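Local coordinates for acetyltransferase PA1377 (Pseudomonas aeruginosa, PDB 2VI7), which probably transfers acetyl groups to an amine, as a GNAT-family N-acetyltransferase whose substrate is not known, at residues D55-A63 and S72-R80. Residues are numbered along the deposited sequence; the frame is centred on the assembly and turned at random.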
loop_
_atom_site.group_PDB
_atom_site.type_symbol
_atom_site.label_atom_id
_atom_site.label_comp_id
_atom_site.label_asym_id
_atom_site.label_seq_id
_atom_site.Cartn_x
_atom_site.Cartn_y
_atom_site.Cartn_z
ATOM N N ASP A 55 -4.213 13.386 12.067
ATOM C CA ASP A 55 -4.672 13.873 10.779
ATOM C C ASP A 55 -6.156 13.561 10.558
ATOM O O ASP A 55 -6.650 12.525 11.025
ATOM C CB ASP A 55 -3.829 13.207 9.695
ATOM C CG ASP A 55 -3.764 14.022 8.416
ATOM O OD1 ASP A 55 -2.674 14.044 7.803
ATOM O OD2 ASP A 55 -4.793 14.629 8.030
ATOM N N ASP A 56 -6.858 14.455 9.855
ATOM C CA ASP A 56 -8.276 14.247 9.549
ATOM C C ASP A 56 -8.409 13.171 8.467
ATOM O O ASP A 56 -9.515 12.759 8.105
ATOM C CB ASP A 56 -8.943 15.538 9.043
ATOM C CG ASP A 56 -9.781 16.239 10.120
ATOM O OD1 ASP A 56 -10.377 15.535 10.974
ATOM O OD2 ASP A 56 -9.857 17.492 10.098
ATOM N N ARG A 57 -7.263 12.743 7.949
ATOM C CA ARG A 57 -7.184 11.721 6.910
ATOM C C ARG A 57 -7.464 10.298 7.418
ATOM O O ARG A 57 -8.044 9.476 6.709
ATOM C CB ARG A 57 -5.790 11.727 6.282
ATOM C CG ARG A 57 -5.466 12.891 5.372
ATOM C CD ARG A 57 -4.003 12.786 4.910
ATOM N NE ARG A 57 -3.614 11.414 4.561
ATOM C CZ ARG A 57 -3.060 10.535 5.398
ATOM N NH1 ARG A 57 -2.809 10.870 6.660
ATOM N NH2 ARG A 57 -2.770 9.307 4.977
ATOM N N LEU A 58 -7.022 10.002 8.634
ATOM C CA LEU A 58 -7.218 8.681 9.206
ATOM C C LEU A 58 -8.367 8.669 10.188
ATOM O O LEU A 58 -8.346 9.388 11.182
ATOM C CB LEU A 58 -5.954 8.205 9.923
ATOM C CG LEU A 58 -6.097 6.896 10.713
ATOM C CD1 LEU A 58 -6.545 5.761 9.801
ATOM C CD2 LEU A 58 -4.767 6.549 11.346
ATOM N N LEU A 59 -9.374 7.856 9.901
ATOM C CA LEU A 59 -10.515 7.733 10.786
ATOM C C LEU A 59 -10.590 6.297 11.266
ATOM O O LEU A 59 -10.677 5.370 10.463
ATOM C CB LEU A 59 -11.817 8.082 10.067
ATOM C CG LEU A 59 -13.077 7.663 10.840
ATOM C CD1 LEU A 59 -13.118 8.342 12.208
ATOM C CD2 LEU A 59 -14.310 8.011 10.013
ATOM N N ILE A 60 -10.536 6.114 12.579
ATOM C CA ILE A 60 -10.626 4.784 13.149
ATOM C C ILE A 60 -11.835 4.745 14.066
ATOM O O ILE A 60 -12.003 5.598 14.939
ATOM C CB ILE A 60 -9.344 4.412 13.931
ATOM C CG1 ILE A 60 -8.136 4.469 12.994
ATOM C CG2 ILE A 60 -9.466 3.001 14.503
ATOM C CD1 ILE A 60 -6.835 4.425 13.714
ATOM N N LEU A 61 -12.695 3.758 13.837
ATOM C CA LEU A 61 -13.896 3.588 14.635
ATOM C C LEU A 61 -13.862 2.282 15.407
ATOM O O LEU A 61 -13.219 1.311 15.004
ATOM C CB LEU A 61 -15.142 3.591 13.746
ATOM C CG LEU A 61 -15.548 4.870 13.018
ATOM C CD1 LEU A 61 -16.766 4.565 12.161
ATOM C CD2 LEU A 61 -15.846 5.982 14.017
ATOM N N VAL A 62 -14.561 2.277 16.531
ATOM C CA VAL A 62 -14.673 1.096 17.359
ATOM C C VAL A 62 -16.154 0.921 17.582
ATOM O O VAL A 62 -16.864 1.902 17.787
ATOM C CB VAL A 62 -13.978 1.270 18.720
ATOM C CG1 VAL A 62 -12.486 1.090 18.555
ATOM C CG2 VAL A 62 -14.292 2.646 19.295
ATOM N N ALA A 63 -16.621 -0.319 17.499
ATOM C CA ALA A 63 -18.021 -0.624 17.718
ATOM C C ALA A 63 -18.091 -1.072 19.161
ATOM O O ALA A 63 -17.324 -1.933 19.576
ATOM C CB ALA A 63 -18.460 -1.738 16.800
ATOM N N SER A 72 -14.047 -3.122 15.022
ATOM C CA SER A 72 -13.288 -1.953 14.631
ATOM C C SER A 72 -13.036 -1.922 13.132
ATOM O O SER A 72 -13.086 -2.956 12.465
ATOM C CB SER A 72 -11.964 -1.943 15.379
ATOM O OG SER A 72 -11.231 -0.786 15.057
ATOM N N ALA A 73 -12.775 -0.727 12.610
ATOM C CA ALA A 73 -12.500 -0.526 11.185
ATOM C C ALA A 73 -11.924 0.875 11.008
ATOM O O ALA A 73 -12.220 1.772 11.788
ATOM C CB ALA A 73 -13.781 -0.682 10.366
ATOM N N SER A 74 -11.097 1.056 9.988
ATOM C CA SER A 74 -10.483 2.348 9.751
ATOM C C SER A 74 -10.484 2.752 8.282
ATOM O O SER A 74 -10.391 1.907 7.389
ATOM C CB SER A 74 -9.044 2.337 10.259
ATOM O OG SER A 74 -8.266 1.415 9.512
ATOM N N LEU A 75 -10.597 4.057 8.056
ATOM C CA LEU A 75 -10.593 4.644 6.719
ATOM C C LEU A 75 -9.460 5.659 6.691
ATOM O O LEU A 75 -9.367 6.510 7.570
ATOM C CB LEU A 75 -11.919 5.361 6.436
ATOM C CG LEU A 75 -11.984 6.202 5.149
ATOM C CD1 LEU A 75 -11.759 5.311 3.924
ATOM C CD2 LEU A 75 -13.327 6.903 5.055
ATOM N N GLU A 76 -8.591 5.555 5.693
ATOM C CA GLU A 76 -7.476 6.481 5.562
ATOM C C GLU A 76 -7.310 7.028 4.143
ATOM O O GLU A 76 -7.026 6.291 3.194
ATOM C CB GLU A 76 -6.169 5.822 6.025
ATOM C CG GLU A 76 -4.934 6.643 5.692
ATOM C CD GLU A 76 -3.663 6.054 6.258
ATOM O OE1 GLU A 76 -3.626 4.827 6.476
ATOM O OE2 GLU A 76 -2.693 6.816 6.471
ATOM N N GLN A 77 -7.504 8.335 4.011
ATOM C CA GLN A 77 -7.350 8.999 2.731
ATOM C C GLN A 77 -5.874 8.901 2.397
ATOM O O GLN A 77 -5.024 9.176 3.242
ATOM C CB GLN A 77 -7.762 10.465 2.841
ATOM C CG GLN A 77 -7.523 11.260 1.575
ATOM C CD GLN A 77 -7.935 12.699 1.726
ATOM O OE1 GLN A 77 -7.525 13.375 2.671
ATOM N NE2 GLN A 77 -8.747 13.185 0.798
ATOM N N HIS A 78 -5.556 8.501 1.174
ATOM C CA HIS A 78 -4.160 8.370 0.807
ATOM C C HIS A 78 -3.425 9.705 0.935
ATOM O O HIS A 78 -3.930 10.745 0.498
ATOM C CB HIS A 78 -4.035 7.824 -0.613
ATOM C CG HIS A 78 -2.690 7.241 -0.907
ATOM N ND1 HIS A 78 -1.541 8.001 -0.935
ATOM C CD2 HIS A 78 -2.300 5.964 -1.131
ATOM C CE1 HIS A 78 -0.501 7.217 -1.160
ATOM N NE2 HIS A 78 -0.935 5.976 -1.283
ATOM N N PRO A 79 -2.220 9.692 1.545
ATOM C CA PRO A 79 -1.385 10.883 1.754
ATOM C C PRO A 79 -0.833 11.571 0.500
ATOM O O PRO A 79 -0.570 12.777 0.513
ATOM C CB PRO A 79 -0.267 10.366 2.663
ATOM C CG PRO A 79 -0.131 8.939 2.236
ATOM C CD PRO A 79 -1.584 8.512 2.161
ATOM N N ARG A 80 -0.642 10.817 -0.578
ATOM C CA ARG A 80 -0.120 11.414 -1.798
ATOM C C ARG A 80 -1.197 12.182 -2.539
ATOM O O ARG A 80 -2.311 11.708 -2.699
ATOM C CB ARG A 80 0.499 10.347 -2.698
ATOM C CG ARG A 80 1.673 9.631 -2.051
ATOM C CD ARG A 80 2.431 8.808 -3.062
ATOM N NE ARG A 80 3.824 9.232 -3.176
ATOM C CZ ARG A 80 4.600 8.984 -4.228
#
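R57 reaches across to E76, Q77 and P79 just ahead of the point where strand 58-63 pairs antiparallel with strand 72-77. A bend at chi3 (42°) brings its guanidinium to E76 and Q77, where NH2 donates to E76 OE2 at 2.9 Å in a salt bridge. That carboxylate oxygen is met on its anti side, with the guanidinium and carboxylate planes 60° apart. The same NH2 makes a weak bond to Q77 O, and P79 lays its CB over one guanidinium face. D55 adds a long, weak salt bridge from R57 NH1 to its OD1, while its OD2 accepts from R57 N in an Asx turn; D55 is poorly ordered, so its share is tentative. On the backbone, R57 O takes the amide hydrogen of Q77.

L58 then packs CD1 against E76 CB at 3.8 Å, on the face it shares with I60 and V62. L59 and L75 form a hydrogen-bonded pair, with L59 N to L75 O and L75 N to L59 O both 2.7 Å; their side chains point to the other face, onto helix 102-117. I60, in a non-hydrogen-bonded pair, sets CG1 against S74 CB at 3.6 Å. L61 and A73 form the next hydrogen-bonded pair, L61 N to A73 O 2.9 Å, and both touch L110 of that helix. L61 O accepts twice, from A73 N at 3.2 Å and from S72 OG at 2.9 Å; the serine hydroxyl gets there because OG stands anti to its own backbone N (chi1 -178°).

These strands form the hairpin 58-65/68-77 of the GNAT sheet, with strand 8-12 beyond one and strand 86-95 beyond the other. Chemically, the backbone ladder runs the length of the pair; the buried end adds the S72 hydroxyl as second donor to L61 O, whereas at the more accessible end E76, with D55 only a weak second partner, probably helps balance the charge of R57.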